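Local coordinates for type II restriction enzyme AgeI (Thalassobius gelatinovorus, PDB 5DWA), which recognises the double-stranded DNA sequence 5'-ACCGGT-3' and cleaves each strand after the first adenine, leaving fragments with 5'-phosphate ends, at residues A[42-47]-A[96-101]; A[49-54]-A[260-265]; A[65-70]-A[86-91]. One frame throughout, in Å; residues are numbered along the deposited sequence.

Contact 1: A[42-47]-A[96-101]; sequences KSRDAI and FEVALV. With nucleotides of chain D.
Arg44 sets out with CG lodged between its backbone N and carbonyl carbon (chi1 70°) and then runs extended as far as NE, while Val98 of the facing helix holds CG1 anti to its own backbone N (chi1 168°), which puts CG2 anti to the carbonyl carbon. Both valine methyls are thereby presented to residues 44 and 45. CG2 is 4.2 Å from Arg44 CG, so the root of the arginine, not its charged end, does the touching. The same methyl lies 3.8 Å from OD1 of Asp45. It also meets the carbonyl O of Arg44, and CG1 meets that OD1, all van der Waals contacts of methyls against oxygens; the valine side chain crosses those of Arg44 and Asp45 at about a right angle. Only 132 Å² is buried in total, a modest surface contact between the first turn of helix 43-57 and the long helix 84-109 of this PD-(D/E)XK nuclease, with DNA close by. Lys42, at the N-cap position, accepts the backbone N-H of Ala46 through its O at 3.1 Å, and its NZ makes a long salt bridge of 3.8 Å to Asp45 OD2. Its CD lies over one face of the Arg44 guanidinium, offset toward the rim, and also approaches O5' of DG11 of chain D at 3.4 Å. The guanidinium meets O3' of the same nucleotide obliquely, but its firmer partners are protein: NH1 forms a salt bridge with Glu94, and Phe119 makes a cation-pi contact. With an alanine in place of Arg44, Glu94 is likely to lose this cationic mate, the Phe119 ring its cation, and Val98 CG2 the cover that CG now gives. Further along the helix, Ile47 packs against Trp88 and Ala95 on helix 84-109 and Trp67 on helix 63-78.

Contact 2: A[49-54]-A[260-265]; sequences QAFVMA and SGFSGQ
Two buried phenylalanines, Phe51 and Phe262, join helix 43-57 to the loop that leaves strand 257-259, an outermost strand of the mixed sheet in this PD-(D/E)XK fold, and leads to the C-terminal helix 268-277. Aromatic packing dominates. Each ring leaves with CG anti to the backbone N, and the result is an oblique pair, centroids 4.7 Å apart and planes at 43°. The approach is asymmetric: CE2 of Phe51 stands 3.5 Å above the plane of the Phe262 ring, over its centre, and is 3.6 Å from Phe262 CD2. One corner of the first ring thus rests on the face of the second. Both rings have further aromatic neighbours, Trp67 edge-to-face with Phe51 and Tyr240 edge-to-face with Phe262, and Pro63 touches both. The aliphatic share is smaller: Val52 CG2 comes to the rim of the Phe262 ring, near its plane, 4.4 Å from CE2. Of the 145 Å² buried, most of the loop's share belongs to Phe262.

Polar bonds tie the loop to helices 43-57 and 84-109. Ser263 OG hydrogen-bonds to the carbonyl O of Thr55, further along helix 43-57, while Arg103 of helix 84-109 reaches Phe262 O with NE and Gln265 O with NH2. Between these anchors Gly264 has backbone angles (phi 140°, psi -165°) at which a CB would collide with the carbonyl O of Ser263, so a residue with a side chain would fit badly. At the strand end, Ser260 OG donates to Gly261 O over 2.8 Å, slightly off the carbonyl plane.

Contact 3: A[65-70]-A[86-91]; sequences DLWHHV and QSWVRT. With nucleotides of chain D; nucleotides of chain C.
Trp67 and Trp88 form a buried, oblique aromatic contact between helix 63-78 and helix 84-109, just behind the part of the second helix that lies on DNA. The five-membered ring of Trp67 meets the six-membered ring of Trp88 obliquely, with centroids 5.2 Å apart and planes at 57°. NE1 of Trp67 approaches CZ2 of Trp88 to 3.3 Å, and CD1 lies at the edge of the Trp88 indole, in its plane, 3.8 Å from CZ2. With CG anti to the backbone N in both residues, the two indoles extend from their helices until they meet. Trp88 also meets Tyr72 and Tyr75. While its six-membered ring meets Trp67, NE1 on the other ring hydrogen-bonds to a DNA phosphate.

The N-terminal part of helix 84-109 lies along the minor groove in this pre-specific complex: guanine N2 and cytosine O2, the base atoms it meets, are on that edge. N2 of DG8 of chain D donates to the backbone O of Gln86 at 3.2 Å, nearly straight with an N-H...acceptor angle of 173°, while Gln86 NE2 donates to the sugar O4' of the same nucleotide over 3.1 Å. Arg90 NE grips O2 of DC10 of chain D at 2.8 Å with an N-H...acceptor angle of 155°, the base lying at the guanidinium edge; NH2 adds a weak second bond to that O2. Ser87 OG donates to OP1 of DC10 of chain D, and Val89 CG1 packs on O4' of DC6 of chain C at 3.2 Å.

The three contacts sit within 15 Å of one another: centres of contacts 1 and 3 are about 11 Å apart, of 1 and 2 about 12 Å, and of 2 and 3 about 15 Å. Helix 43-57 serves contacts 1 and 2, helix 84-109 serves contacts 1 and 3, and helix 63-78 joins in through contact 3. Along the chain contact 3 is nested inside the loops closed by the other two, whereas contacts 1 and 2 interleave. They adjoin directly, Ala99 O lying 3.6 Å from Phe262 CZ and Phe51 CG 3.5 Å from Trp67 CE3. Continuous packing therefore joins the DNA-contacting end of helix 84-109 to the loop following sheet strand 257-259.

Contact 1: A[42-47]-A[96-101]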
loop_
_atom_site.group_PDB
_atom_site.type_symbol
_atom_site.label_atom_id
_atom_site.label_comp_id
_atom_site.label_asym_id
_atom_site.label_seq_id
_atom_site.Cartn_x
_atom_site.Cartn_y
_atom_site.Cartn_z
ATOM N N LYS A 42 -4.491 -22.826 -6.729
ATOM C CA LYS A 42 -4.167 -21.479 -6.252
ATOM C C LYS A 42 -5.436 -20.660 -6.166
ATOM O O LYS A 42 -6.278 -20.705 -7.050
ATOM C CB LYS A 42 -3.159 -20.800 -7.175
ATOM C CG LYS A 42 -1.790 -21.486 -7.215
ATOM C CD LYS A 42 -0.817 -20.766 -8.136
ATOM C CE LYS A 42 -1.142 -21.004 -9.598
ATOM N NZ LYS A 42 -1.012 -22.450 -9.941
ATOM N N SER A 43 -5.579 -19.886 -5.100
ATOM C CA SER A 43 -6.804 -19.126 -4.955
ATOM C C SER A 43 -6.930 -18.019 -5.996
ATOM O O SER A 43 -8.041 -17.579 -6.283
ATOM C CB SER A 43 -6.904 -18.541 -3.554
ATOM O OG SER A 43 -7.250 -19.565 -2.653
ATOM N N ARG A 44 -5.819 -17.569 -6.574
ATOM C CA ARG A 44 -5.932 -16.575 -7.637
ATOM C C ARG A 44 -6.725 -17.173 -8.798
ATOM O O ARG A 44 -7.490 -16.477 -9.465
ATOM C CB ARG A 44 -4.555 -16.071 -8.110
ATOM C CG ARG A 44 -3.707 -17.072 -8.879
ATOM C CD ARG A 44 -2.416 -16.422 -9.314
ATOM N NE ARG A 44 -1.627 -17.282 -10.196
ATOM C CZ ARG A 44 -0.299 -17.291 -10.216
ATOM N NH1 ARG A 44 0.383 -16.508 -9.393
ATOM N NH2 ARG A 44 0.347 -18.100 -11.048
ATOM N N ASP A 45 -6.576 -18.479 -8.993
ATOM C CA ASP A 45 -7.333 -19.187 -10.022
ATOM C C ASP A 45 -8.776 -19.455 -9.605
ATOM O O ASP A 45 -9.704 -19.308 -10.407
ATOM C CB ASP A 45 -6.635 -20.504 -10.381
ATOM C CG ASP A 45 -5.347 -20.283 -11.121
ATOM O OD1 ASP A 45 -5.300 -19.350 -11.951
ATOM O OD2 ASP A 45 -4.381 -21.034 -10.875
ATOM N N ALA A 46 -8.976 -19.836 -8.346
ATOM C CA ALA A 46 -10.320 -20.014 -7.815
ATOM C C ALA A 46 -11.149 -18.730 -7.932
ATOM O O ALA A 46 -12.261 -18.742 -8.448
ATOM C CB ALA A 46 -10.250 -20.472 -6.367
ATOM N N ILE A 47 -10.605 -17.620 -7.447
ATOM C CA ILE A 47 -11.333 -16.360 -7.460
ATOM C C ILE A 47 -11.486 -15.833 -8.884
ATOM O O ILE A 47 -12.562 -15.384 -9.282
ATOM C CB ILE A 47 -10.622 -15.318 -6.580
ATOM C CG1 ILE A 47 -10.543 -15.792 -5.127
ATOM C CG2 ILE A 47 -11.320 -13.958 -6.653
ATOM C CD1 ILE A 47 -9.467 -15.072 -4.342
ATOM N N PHE A 96 -7.608 -10.926 -10.145
ATOM C CA PHE A 96 -8.190 -10.012 -11.124
ATOM C C PHE A 96 -7.378 -10.046 -12.433
ATOM O O PHE A 96 -7.945 -9.999 -13.530
ATOM C CB PHE A 96 -8.281 -8.597 -10.537
ATOM C CG PHE A 96 -8.908 -7.594 -11.463
ATOM C CD1 PHE A 96 -10.062 -7.886 -12.168
ATOM C CD2 PHE A 96 -8.339 -6.341 -11.609
ATOM C CE1 PHE A 96 -10.632 -6.940 -13.013
ATOM C CE2 PHE A 96 -8.896 -5.391 -12.455
ATOM C CZ PHE A 96 -10.044 -5.691 -13.159
ATOM N N GLU A 97 -6.055 -10.143 -12.321
ATOM C CA GLU A 97 -5.213 -10.374 -13.503
ATOM C C GLU A 97 -5.640 -11.643 -14.254
ATOM O O GLU A 97 -5.795 -11.624 -15.477
ATOM C CB GLU A 97 -3.749 -10.495 -13.115
ATOM C CG GLU A 97 -3.209 -9.278 -12.378
ATOM C CD GLU A 97 -1.774 -9.508 -11.965
ATOM O OE1 GLU A 97 -0.907 -9.550 -12.858
ATOM O OE2 GLU A 97 -1.517 -9.692 -10.761
ATOM N N VAL A 98 -5.802 -12.745 -13.521
ATOM C CA VAL A 98 -6.267 -14.003 -14.118
ATOM C C VAL A 98 -7.576 -13.796 -14.866
ATOM O O VAL A 98 -7.737 -14.250 -15.993
ATOM C CB VAL A 98 -6.461 -15.105 -13.052
ATOM C CG1 VAL A 98 -7.223 -16.307 -13.638
ATOM C CG2 VAL A 98 -5.123 -15.554 -12.506
ATOM N N ALA A 99 -8.513 -13.105 -14.233
ATOM C CA ALA A 99 -9.826 -12.883 -14.823
ATOM C C ALA A 99 -9.754 -12.008 -16.081
ATOM O O ALA A 99 -10.446 -12.287 -17.058
ATOM C CB ALA A 99 -10.763 -12.260 -13.796
ATOM N N LEU A 100 -8.928 -10.962 -16.066
ATOM C CA LEU A 100 -8.779 -10.100 -17.239
ATOM C C LEU A 100 -8.279 -10.895 -18.447
ATOM O O LEU A 100 -8.801 -10.754 -19.556
ATOM C CB LEU A 100 -7.820 -8.942 -16.956
ATOM C CG LEU A 100 -8.390 -7.803 -16.125
ATOM C CD1 LEU A 100 -7.249 -6.863 -15.732
ATOM C CD2 LEU A 100 -9.460 -7.060 -16.909
ATOM N N VAL A 101 -7.268 -11.730 -18.223
ATOM C CA VAL A 101 -6.673 -12.528 -19.290
ATOM C C VAL A 101 -7.675 -13.556 -19.815
ATOM O O VAL A 101 -7.849 -13.703 -21.034
ATOM C CB VAL A 101 -5.401 -13.242 -18.806
ATOM C CG1 VAL A 101 -4.901 -14.236 -19.855
ATOM C CG2 VAL A 101 -4.321 -12.232 -18.468
ATOM P P DG D 11 -0.402 -19.790 -3.820
ATOM O OP1 DG D 11 -1.748 -19.172 -3.746
ATOM O OP2 DG D 11 -0.289 -21.272 -3.665
ATOM O "O5'" DG D 11 0.285 -19.415 -5.194
ATOM C "C5'" DG D 11 0.302 -18.077 -5.655
ATOM C "C4'" DG D 11 1.671 -17.728 -6.200
ATOM O "O4'" DG D 11 2.578 -17.493 -5.092
ATOM C "C3'" DG D 11 2.324 -18.815 -7.053
ATOM O "O3'" DG D 11 3.073 -18.218 -8.108
ATOM C "C2'" DG D 11 3.237 -19.527 -6.055
ATOM C "C1'" DG D 11 3.694 -18.366 -5.189
ATOM N N9 DG D 11 4.079 -18.750 -3.833
ATOM C C8 DG D 11 3.614 -19.820 -3.104
ATOM N N7 DG D 11 4.127 -19.890 -1.905
ATOM C C5 DG D 11 4.978 -18.795 -1.835
ATOM C C6 DG D 11 5.810 -18.343 -0.777
ATOM O O6 DG D 11 5.967 -18.838 0.347
ATOM N N1 DG D 11 6.502 -17.193 -1.125
ATOM C C2 DG D 11 6.409 -16.555 -2.333
ATOM N N2 DG D 11 7.162 -15.468 -2.480
ATOM N N3 DG D 11 5.638 -16.961 -3.333
ATOM C C4 DG D 11 4.954 -18.084 -3.014
#

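Contact 2: A[49-54]-A[260-265]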
loop_
_atom_site.group_PDB
_atom_site.type_symbol
_atom_site.label_atom_id
_atom_site.label_comp_id
_atom_site.label_asym_id
_atom_site.label_seq_id
_atom_site.Cartn_x
_atom_site.Cartn_y
_atom_site.Cartn_z
ATOM N N GLN A 49 -11.432 -17.477 -11.817
ATOM C CA GLN A 49 -12.379 -18.258 -12.609
ATOM C C GLN A 49 -13.797 -18.095 -12.079
ATOM O O GLN A 49 -14.743 -18.006 -12.860
ATOM C CB GLN A 49 -11.978 -19.741 -12.650
ATOM C CG GLN A 49 -10.665 -20.027 -13.386
ATOM C CD GLN A 49 -10.611 -19.453 -14.805
ATOM O OE1 GLN A 49 -11.626 -19.363 -15.498
ATOM N NE2 GLN A 49 -9.417 -19.057 -15.235
ATOM N N ALA A 50 -13.961 -18.013 -10.755
ATOM C CA ALA A 50 -15.284 -17.778 -10.201
ATOM C C ALA A 50 -15.854 -16.426 -10.637
ATOM O O ALA A 50 -17.063 -16.277 -10.824
ATOM C CB ALA A 50 -15.248 -17.873 -8.693
ATOM N N PHE A 51 -14.990 -15.433 -10.802
ATOM C CA PHE A 51 -15.463 -14.131 -11.243
ATOM C C PHE A 51 -15.957 -14.178 -12.685
ATOM O O PHE A 51 -16.989 -13.594 -13.021
ATOM C CB PHE A 51 -14.361 -13.076 -11.091
ATOM C CG PHE A 51 -14.802 -11.682 -11.451
ATOM C CD1 PHE A 51 -15.886 -11.097 -10.808
ATOM C CD2 PHE A 51 -14.120 -10.945 -12.411
ATOM C CE1 PHE A 51 -16.291 -9.806 -11.129
ATOM C CE2 PHE A 51 -14.516 -9.657 -12.739
ATOM C CZ PHE A 51 -15.601 -9.082 -12.092
ATOM N N VAL A 52 -15.213 -14.867 -13.542
ATOM C CA VAL A 52 -15.618 -15.022 -14.934
ATOM C C VAL A 52 -16.945 -15.780 -15.004
ATOM O O VAL A 52 -17.849 -15.413 -15.762
ATOM C CB VAL A 52 -14.541 -15.753 -15.740
ATOM C CG1 VAL A 52 -15.033 -16.076 -17.144
ATOM C CG2 VAL A 52 -13.277 -14.911 -15.814
ATOM N N MET A 53 -17.061 -16.815 -14.181
ATOM C CA MET A 53 -18.299 -17.574 -14.074
ATOM C C MET A 53 -19.441 -16.705 -13.552
ATOM O O MET A 53 -20.530 -16.685 -14.128
ATOM C CB MET A 53 -18.093 -18.798 -13.172
ATOM C CG MET A 53 -19.323 -19.689 -13.004
ATOM S SD MET A 53 -20.283 -19.213 -11.558
ATOM C CE MET A 53 -21.476 -20.558 -11.524
ATOM N N ALA A 54 -19.192 -15.972 -12.469
ATOM C CA ALA A 54 -20.261 -15.193 -11.840
ATOM C C ALA A 54 -20.809 -14.105 -12.754
ATOM O O ALA A 54 -22.007 -13.827 -12.744
ATOM C CB ALA A 54 -19.774 -14.571 -10.525
ATOM N N SER A 260 -17.979 -0.230 -17.933
ATOM C CA SER A 260 -18.741 -1.295 -18.581
ATOM C C SER A 260 -18.959 -2.482 -17.670
ATOM O O SER A 260 -18.355 -2.577 -16.602
ATOM C CB SER A 260 -18.041 -1.770 -19.858
ATOM O OG SER A 260 -16.950 -2.631 -19.566
ATOM N N GLY A 261 -19.833 -3.383 -18.108
ATOM C CA GLY A 261 -19.945 -4.691 -17.497
ATOM C C GLY A 261 -18.718 -5.504 -17.871
ATOM O O GLY A 261 -17.889 -5.060 -18.672
ATOM N N PHE A 262 -18.588 -6.695 -17.306
ATOM C CA PHE A 262 -17.375 -7.478 -17.496
ATOM C C PHE A 262 -17.563 -8.593 -18.515
ATOM O O PHE A 262 -16.755 -8.753 -19.426
ATOM C CB PHE A 262 -16.905 -8.051 -16.160
ATOM C CG PHE A 262 -15.546 -8.680 -16.214
ATOM C CD1 PHE A 262 -14.407 -7.892 -16.264
ATOM C CD2 PHE A 262 -15.404 -10.059 -16.185
ATOM C CE1 PHE A 262 -13.149 -8.468 -16.298
ATOM C CE2 PHE A 262 -14.147 -10.646 -16.224
ATOM C CZ PHE A 262 -13.017 -9.843 -16.283
ATOM N N SER A 263 -18.630 -9.362 -18.365
ATOM C CA SER A 263 -18.911 -10.447 -19.292
ATOM C C SER A 263 -19.370 -9.909 -20.642
ATOM O O SER A 263 -19.909 -8.803 -20.730
ATOM C CB SER A 263 -19.971 -11.377 -18.710
ATOM O OG SER A 263 -21.214 -10.710 -18.626
ATOM N N GLY A 264 -19.154 -10.701 -21.688
ATOM C CA GLY A 264 -19.541 -10.317 -23.034
ATOM C C GLY A 264 -18.500 -10.719 -24.065
ATOM O O GLY A 264 -17.616 -11.532 -23.787
ATOM N N GLN A 265 -18.618 -10.154 -25.264
ATOM C CA GLN A 265 -17.619 -10.332 -26.317
ATOM C C GLN A 265 -16.799 -9.057 -26.481
ATOM O O GLN A 265 -15.967 -8.738 -25.635
ATOM C CB GLN A 265 -18.286 -10.711 -27.638
ATOM C CG GLN A 265 -18.803 -12.140 -27.678
ATOM C CD GLN A 265 -17.684 -13.162 -27.637
ATOM O OE1 GLN A 265 -16.882 -13.255 -28.563
ATOM N NE2 GLN A 265 -17.621 -13.928 -26.556
#

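Contact 3: A[65-70]-A[86-91]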
loop_
_atom_site.group_PDB
_atom_site.type_symbol
_atom_site.label_atom_id
_atom_site.label_comp_id
_atom_site.label_asym_id
_atom_site.label_seq_id
_atom_site.Cartn_x
_atom_site.Cartn_y
_atom_site.Cartn_z
ATOM N N ASP A 65 -19.674 -5.348 -7.649
ATOM C CA ASP A 65 -20.469 -5.870 -6.537
ATOM C C ASP A 65 -20.356 -7.389 -6.429
ATOM O O ASP A 65 -20.346 -7.930 -5.327
ATOM C CB ASP A 65 -21.946 -5.472 -6.681
ATOM C CG ASP A 65 -22.212 -4.034 -6.273
ATOM O OD1 ASP A 65 -21.251 -3.253 -6.134
ATOM O OD2 ASP A 65 -23.395 -3.684 -6.096
ATOM N N LEU A 66 -20.248 -8.082 -7.562
ATOM C CA LEU A 66 -20.064 -9.525 -7.507
ATOM C C LEU A 66 -18.730 -9.852 -6.857
ATOM O O LEU A 66 -18.610 -10.804 -6.094
ATOM C CB LEU A 66 -20.135 -10.154 -8.895
ATOM C CG LEU A 66 -21.501 -10.132 -9.579
ATOM C CD1 LEU A 66 -21.382 -10.667 -10.992
ATOM C CD2 LEU A 66 -22.496 -10.963 -8.774
ATOM N N TRP A 67 -17.713 -9.059 -7.167
ATOM C CA TRP A 67 -16.405 -9.279 -6.570
ATOM C C TRP A 67 -16.429 -8.982 -5.075
ATOM O O TRP A 67 -15.956 -9.776 -4.262
ATOM C CB TRP A 67 -15.366 -8.401 -7.260
ATOM C CG TRP A 67 -13.950 -8.653 -6.884
ATOM C CD1 TRP A 67 -13.271 -8.153 -5.811
ATOM C CD2 TRP A 67 -13.019 -9.449 -7.617
ATOM N NE1 TRP A 67 -11.963 -8.597 -5.829
ATOM C CE2 TRP A 67 -11.789 -9.394 -6.930
ATOM C CE3 TRP A 67 -13.108 -10.196 -8.800
ATOM C CZ2 TRP A 67 -10.649 -10.076 -7.391
ATOM C CZ3 TRP A 67 -11.976 -10.857 -9.260
ATOM C CH2 TRP A 67 -10.759 -10.789 -8.555
ATOM N N HIS A 68 -16.977 -7.819 -4.726
ATOM C CA HIS A 68 -16.866 -7.295 -3.374
ATOM C C HIS A 68 -17.902 -7.850 -2.411
ATOM O O HIS A 68 -17.573 -8.127 -1.260
ATOM C CB HIS A 68 -16.963 -5.764 -3.403
ATOM C CG HIS A 68 -16.841 -5.122 -2.058
ATOM N ND1 HIS A 68 -15.757 -5.324 -1.233
ATOM C CD2 HIS A 68 -17.671 -4.283 -1.396
ATOM C CE1 HIS A 68 -15.926 -4.637 -0.116
ATOM N NE2 HIS A 68 -17.080 -3.997 -0.191
ATOM N N HIS A 69 -19.148 -7.988 -2.863
ATOM C CA HIS A 69 -20.222 -8.421 -1.966
ATOM C C HIS A 69 -20.449 -9.926 -2.006
ATOM O O HIS A 69 -21.073 -10.470 -1.096
ATOM C CB HIS A 69 -21.551 -7.709 -2.288
ATOM C CG HIS A 69 -21.563 -6.251 -1.946
ATOM N ND1 HIS A 69 -21.034 -5.753 -0.778
ATOM C CD2 HIS A 69 -22.063 -5.186 -2.616
ATOM C CE1 HIS A 69 -21.193 -4.444 -0.743
ATOM N NE2 HIS A 69 -21.818 -4.073 -1.848
ATOM N N VAL A 70 -19.958 -10.603 -3.047
ATOM C CA VAL A 70 -20.170 -12.050 -3.151
ATOM C C VAL A 70 -18.873 -12.830 -2.957
ATOM O O VAL A 70 -18.707 -13.507 -1.949
ATOM C CB VAL A 70 -20.805 -12.444 -4.505
ATOM C CG1 VAL A 70 -21.017 -13.965 -4.587
ATOM C CG2 VAL A 70 -22.113 -11.703 -4.700
ATOM N N GLN A 86 -6.116 -11.561 5.193
ATOM C CA GLN A 86 -4.782 -11.399 4.619
ATOM C C GLN A 86 -4.548 -12.360 3.449
ATOM O O GLN A 86 -3.827 -12.037 2.507
ATOM C CB GLN A 86 -3.712 -11.564 5.701
ATOM C CG GLN A 86 -3.725 -10.443 6.761
ATOM C CD GLN A 86 -3.117 -9.144 6.252
ATOM O OE1 GLN A 86 -3.719 -8.441 5.437
ATOM N NE2 GLN A 86 -1.905 -8.830 6.716
ATOM N N SER A 87 -5.168 -13.537 3.513
ATOM C CA SER A 87 -5.162 -14.444 2.377
ATOM C C SER A 87 -5.832 -13.796 1.165
ATOM O O SER A 87 -5.311 -13.850 0.053
ATOM C CB SER A 87 -5.861 -15.751 2.744
ATOM O OG SER A 87 -5.901 -16.639 1.633
ATOM N N TRP A 88 -6.975 -13.168 1.401
ATOM C CA TRP A 88 -7.672 -12.435 0.358
ATOM C C TRP A 88 -6.792 -11.352 -0.271
ATOM O O TRP A 88 -6.773 -11.208 -1.493
ATOM C CB TRP A 88 -8.957 -11.823 0.925
ATOM C CG TRP A 88 -9.674 -10.934 -0.046
ATOM C CD1 TRP A 88 -9.693 -9.559 -0.040
ATOM C CD2 TRP A 88 -10.485 -11.340 -1.154
ATOM N NE1 TRP A 88 -10.457 -9.093 -1.081
ATOM C CE2 TRP A 88 -10.959 -10.163 -1.778
ATOM C CE3 TRP A 88 -10.854 -12.583 -1.689
ATOM C CZ2 TRP A 88 -11.779 -10.192 -2.911
ATOM C CZ3 TRP A 88 -11.673 -12.610 -2.812
ATOM C CH2 TRP A 88 -12.130 -11.420 -3.409
ATOM N N VAL A 89 -6.055 -10.592 0.544
ATOM C CA VAL A 89 -5.152 -9.579 -0.012
ATOM C C VAL A 89 -4.161 -10.216 -0.987
ATOM O O VAL A 89 -3.970 -9.727 -2.097
ATOM C CB VAL A 89 -4.364 -8.849 1.087
ATOM C CG1 VAL A 89 -3.332 -7.908 0.474
ATOM C CG2 VAL A 89 -5.316 -8.097 2.013
ATOM N N ARG A 90 -3.565 -11.330 -0.563
ATOM C CA ARG A 90 -2.487 -11.958 -1.318
ATOM C C ARG A 90 -2.982 -12.630 -2.597
ATOM O O ARG A 90 -2.263 -12.671 -3.603
ATOM C CB ARG A 90 -1.770 -12.970 -0.425
ATOM C CG ARG A 90 -0.731 -13.813 -1.149
ATOM C CD ARG A 90 0.425 -12.980 -1.687
ATOM N NE ARG A 90 1.403 -13.866 -2.323
ATOM C CZ ARG A 90 1.667 -13.906 -3.624
ATOM N NH1 ARG A 90 1.068 -13.068 -4.459
ATOM N NH2 ARG A 90 2.557 -14.782 -4.089
ATOM N N THR A 91 -4.209 -13.144 -2.571
ATOM C CA THR A 91 -4.717 -13.920 -3.709
ATOM C C THR A 91 -5.625 -13.145 -4.670
ATOM O O THR A 91 -5.664 -13.443 -5.864
ATOM C CB THR A 91 -5.479 -15.161 -3.222
ATOM O OG1 THR A 91 -6.576 -14.764 -2.384
ATOM C CG2 THR A 91 -4.541 -16.066 -2.440
ATOM P P DG D 8 1.702 -10.190 10.767
ATOM O OP1 DG D 8 1.238 -9.949 12.152
ATOM O OP2 DG D 8 3.152 -10.310 10.498
ATOM O "O5'" DG D 8 0.936 -11.477 10.239
ATOM C "C5'" DG D 8 -0.471 -11.495 10.348
ATOM C "C4'" DG D 8 -1.089 -12.201 9.163
ATOM O "O4'" DG D 8 -0.874 -11.437 7.953
ATOM C "C3'" DG D 8 -0.550 -13.592 8.888
ATOM O "O3'" DG D 8 -1.635 -14.388 8.502
ATOM C "C2'" DG D 8 0.468 -13.362 7.756
ATOM C "C1'" DG D 8 -0.162 -12.207 6.989
ATOM N N9 DG D 8 0.767 -11.285 6.340
ATOM C C8 DG D 8 1.916 -10.746 6.875
ATOM N N7 DG D 8 2.504 -9.893 6.082
ATOM C C5 DG D 8 1.684 -9.849 4.959
ATOM C C6 DG D 8 1.809 -9.100 3.766
ATOM O O6 DG D 8 2.690 -8.278 3.468
ATOM N N1 DG D 8 0.767 -9.353 2.871
ATOM C C2 DG D 8 -0.280 -10.217 3.116
ATOM N N2 DG D 8 -1.207 -10.323 2.143
ATOM N N3 DG D 8 -0.408 -10.920 4.232
ATOM C C4 DG D 8 0.610 -10.694 5.107
ATOM P P DC D 10 -2.578 -18.123 1.930
ATOM O OP1 DC D 10 -3.914 -18.141 1.320
ATOM O OP2 DC D 10 -2.225 -19.141 2.940
ATOM O "O5'" DC D 10 -1.470 -18.166 0.815
ATOM C "C5'" DC D 10 -1.658 -17.439 -0.382
ATOM C "C4'" DC D 10 -0.434 -17.518 -1.250
ATOM O "O4'" DC D 10 0.631 -16.747 -0.658
ATOM C "C3'" DC D 10 0.123 -18.934 -1.415
ATOM O "O3'" DC D 10 0.558 -19.102 -2.740
ATOM C "C2'" DC D 10 1.305 -18.941 -0.458
ATOM C "C1'" DC D 10 1.798 -17.532 -0.691
ATOM N N1 DC D 10 2.730 -17.004 0.320
ATOM C C2 DC D 10 3.509 -15.903 -0.019
ATOM O O2 DC D 10 3.403 -15.430 -1.155
ATOM N N3 DC D 10 4.354 -15.388 0.902
ATOM C C4 DC D 10 4.421 -15.926 2.115
ATOM N N4 DC D 10 5.276 -15.389 2.985
ATOM C C5 DC D 10 3.623 -17.052 2.487
ATOM C C6 DC D 10 2.793 -17.551 1.566
ATOM P P DC C 6 -4.220 -5.054 -5.164
ATOM O OP1 DC C 6 -5.130 -5.254 -6.281
ATOM O OP2 DC C 6 -3.403 -3.837 -5.012
ATOM O "O5'" DC C 6 -5.101 -5.204 -3.842
ATOM C "C5'" DC C 6 -5.864 -6.359 -3.655
ATOM C "C4'" DC C 6 -6.480 -6.329 -2.278
ATOM O "O4'" DC C 6 -5.442 -6.234 -1.280
ATOM C "C3'" DC C 6 -7.439 -5.183 -2.012
ATOM O "O3'" DC C 6 -8.506 -5.686 -1.263
ATOM C "C2'" DC C 6 -6.600 -4.193 -1.192
ATOM C "C1'" DC C 6 -5.667 -5.124 -0.429
ATOM N N1 DC C 6 -4.341 -4.545 -0.141
ATOM C C2 DC C 6 -3.858 -4.486 1.171
ATOM O O2 DC C 6 -4.570 -4.869 2.107
ATOM N N3 DC C 6 -2.619 -3.981 1.386
ATOM C C4 DC C 6 -1.872 -3.587 0.359
ATOM N N4 DC C 6 -0.662 -3.091 0.622
ATOM C C5 DC C 6 -2.334 -3.673 -0.980
ATOM C C6 DC C 6 -3.555 -4.157 -1.185
#